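PDB 5TED: Lmo0488 protein from Listeria monocytogenes serovar 1/2a, which is a LysR-type transcriptional regulator that activates protocatechuate biosynthesis genes in response to shikimate, represented here by its shikimate-bound effector-binding domain. Local coordinates for residues P19-N24 and L201-K206. Residues are numbered along the deposited sequence; the frame is centred on the assembly and turned at random.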
loop_
_atom_site.group_PDB
_atom_site.type_symbol
_atom_site.label_atom_id
_atom_site.label_comp_id
_atom_site.label_asym_id
_atom_site.label_seq_id
_atom_site.Cartn_x
_atom_site.Cartn_y
_atom_site.Cartn_z
ATOM N N PRO A 19 -13.388 -5.030 2.422
ATOM C CA PRO A 19 -14.510 -4.276 3.012
ATOM C C PRO A 19 -15.874 -4.848 2.660
ATOM O O PRO A 19 -16.746 -4.954 3.534
ATOM C CB PRO A 19 -14.334 -2.874 2.400
ATOM C CG PRO A 19 -12.839 -2.768 2.149
ATOM C CD PRO A 19 -12.439 -4.153 1.707
ATOM N N GLU A 20 -16.074 -5.235 1.393
ATOM C CA GLU A 20 -17.356 -5.800 0.970
ATOM C C GLU A 20 -17.654 -7.109 1.691
ATOM O O GLU A 20 -18.783 -7.342 2.143
ATOM C CB GLU A 20 -17.354 -6.020 -0.544
ATOM C CG GLU A 20 -18.741 -6.483 -1.108
ATOM C CD GLU A 20 -18.775 -6.572 -2.641
ATOM O OE1 GLU A 20 -17.795 -6.156 -3.292
ATOM O OE2 GLU A 20 -19.788 -7.051 -3.198
ATOM N N LEU A 21 -16.655 -7.984 1.791
ATOM C CA LEU A 21 -16.820 -9.252 2.500
ATOM C C LEU A 21 -17.095 -9.032 3.984
ATOM O O LEU A 21 -17.997 -9.650 4.563
ATOM C CB LEU A 21 -15.555 -10.103 2.317
ATOM C CG LEU A 21 -15.328 -10.698 0.926
ATOM C CD1 LEU A 21 -13.962 -11.306 0.836
ATOM C CD2 LEU A 21 -16.388 -11.785 0.629
ATOM N N VAL A 22 -16.319 -8.155 4.623
ATOM C CA VAL A 22 -16.467 -7.938 6.064
ATOM C C VAL A 22 -17.808 -7.291 6.376
ATOM O O VAL A 22 -18.502 -7.683 7.322
ATOM C CB VAL A 22 -15.306 -7.078 6.582
ATOM C CG1 VAL A 22 -15.645 -6.513 7.957
ATOM C CG2 VAL A 22 -14.017 -7.909 6.643
ATOM N N GLN A 23 -18.199 -6.296 5.585
ATOM C CA GLN A 23 -19.467 -5.622 5.828
ATOM C C GLN A 23 -20.636 -6.599 5.689
ATOM O O GLN A 23 -21.525 -6.643 6.547
ATOM C CB GLN A 23 -19.607 -4.425 4.879
ATOM C CG GLN A 23 -20.755 -3.470 5.224
ATOM C CD GLN A 23 -22.097 -3.973 4.760
ATOM O OE1 GLN A 23 -22.211 -4.564 3.692
ATOM N NE2 GLN A 23 -23.125 -3.731 5.556
ATOM N N ASN A 24 -20.641 -7.409 4.622
ATOM C CA ASN A 24 -21.745 -8.346 4.421
ATOM C C ASN A 24 -21.722 -9.471 5.455
ATOM O O ASN A 24 -22.774 -9.856 5.983
ATOM C CB ASN A 24 -21.707 -8.913 2.998
ATOM C CG ASN A 24 -22.352 -7.979 1.976
ATOM O OD1 ASN A 24 -23.575 -7.981 1.828
ATOM N ND2 ASN A 24 -21.545 -7.182 1.271
ATOM N N LEU A 201 -16.263 -17.803 0.448
ATOM C CA LEU A 201 -16.251 -18.620 -0.766
ATOM C C LEU A 201 -17.607 -18.598 -1.469
ATOM O O LEU A 201 -17.680 -18.516 -2.710
ATOM C CB LEU A 201 -15.841 -20.050 -0.414
ATOM C CG LEU A 201 -14.350 -20.172 -0.063
ATOM C CD1 LEU A 201 -13.984 -21.585 0.358
ATOM C CD2 LEU A 201 -13.497 -19.731 -1.248
ATOM N N ARG A 202 -18.692 -18.703 -0.694
ATOM C CA ARG A 202 -20.033 -18.604 -1.264
ATOM C C ARG A 202 -20.239 -17.256 -1.937
ATOM O O ARG A 202 -20.794 -17.175 -3.041
ATOM C CB ARG A 202 -21.094 -18.812 -0.183
ATOM C CG ARG A 202 -21.373 -20.257 0.226
ATOM C CD ARG A 202 -22.687 -20.370 1.046
ATOM N NE ARG A 202 -22.811 -19.346 2.090
ATOM C CZ ARG A 202 -22.424 -19.506 3.358
ATOM N NH1 ARG A 202 -21.888 -20.660 3.755
ATOM N NH2 ARG A 202 -22.568 -18.512 4.236
ATOM N N TYR A 203 -19.824 -16.180 -1.263
ATOM C CA TYR A 203 -19.992 -14.829 -1.793
ATOM C C TYR A 203 -19.203 -14.642 -3.088
ATOM O O TYR A 203 -19.717 -14.093 -4.070
ATOM C CB TYR A 203 -19.528 -13.810 -0.745
ATOM C CG TYR A 203 -20.023 -12.401 -1.022
ATOM C CD1 TYR A 203 -19.298 -11.529 -1.835
ATOM C CD2 TYR A 203 -21.237 -11.962 -0.496
ATOM C CE1 TYR A 203 -19.760 -10.252 -2.101
ATOM C CE2 TYR A 203 -21.710 -10.690 -0.746
ATOM C CZ TYR A 203 -20.972 -9.835 -1.554
ATOM O OH TYR A 203 -21.457 -8.555 -1.823
ATOM N N GLY A 204 -17.943 -15.084 -3.096
ATOM C CA GLY A 204 -17.126 -14.970 -4.299
ATOM C C GLY A 204 -17.702 -15.750 -5.468
ATOM O O GLY A 204 -17.696 -15.282 -6.609
ATOM N N LYS A 205 -18.198 -16.956 -5.201
ATOM C CA LYS A 205 -18.844 -17.729 -6.254
ATOM C C LYS A 205 -20.017 -16.958 -6.846
ATOM O O LYS A 205 -20.193 -16.923 -8.063
ATOM C CB LYS A 205 -19.295 -19.080 -5.700
ATOM C CG LYS A 205 -19.836 -20.048 -6.738
ATOM C CD LYS A 205 -20.167 -21.393 -6.103
ATOM C CE LYS A 205 -20.642 -22.397 -7.154
ATOM N NZ LYS A 205 -20.850 -23.758 -6.575
ATOM N N LYS A 206 -20.818 -16.315 -5.992
ATOM C CA LYS A 206 -22.028 -15.640 -6.443
ATOM C C LYS A 206 -21.729 -14.298 -7.106
ATOM O O LYS A 206 -22.355 -13.953 -8.117
ATOM C CB LYS A 206 -22.982 -15.458 -5.259
ATOM C CG LYS A 206 -24.320 -14.850 -5.628
ATOM C CD LYS A 206 -25.252 -14.907 -4.446
ATOM C CE LYS A 206 -26.625 -14.353 -4.803
ATOM N NZ LYS A 206 -27.329 -15.196 -5.805
#
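A helix-to-helix packing contact made by one tyrosine joins the C-terminal helix 191-208 of the LysR effector-binding domain to helix 17-26: Tyr203 reaches Glu20, Leu21 and Asn24, none of them in the shikimate pocket. The short segments are 11.1 Å apart at their axes and run at 122° to each other, a separation that suits a long aromatic side chain. With CG anti to the backbone N (chi1 -163°), Tyr203 sends its ring straight across the gap. Tyr203 OH donates a short hydrogen bond, 2.6 Å, to Glu20 OE2, which the extended glutamate chain carries out to it. The oxygen is met on its anti side and lies at the ring edge, in plane, while the carboxylate stands nearly perpendicular to the ring. Leu21 CD2 lies 3.8 Å from Tyr203 CD1; this branched apolar end suits the root of the ring as well as Phe199 and Phe208. Asn24 borders the ring near CE2, but its short amide can reach back one turn: Asn24 ND2 donates to Glu20 O at 2.9 Å, joining the backbone N of Asn24 from the other face of that carbonyl's plane. Pro19, Val22 and Gln23 pack against the second subunit. Tyrosine thus pairs an apolar ring with a polar end, and the short bond to a probably ionised carboxylate would favour a fixed direction for the phenol proton, toward Glu20.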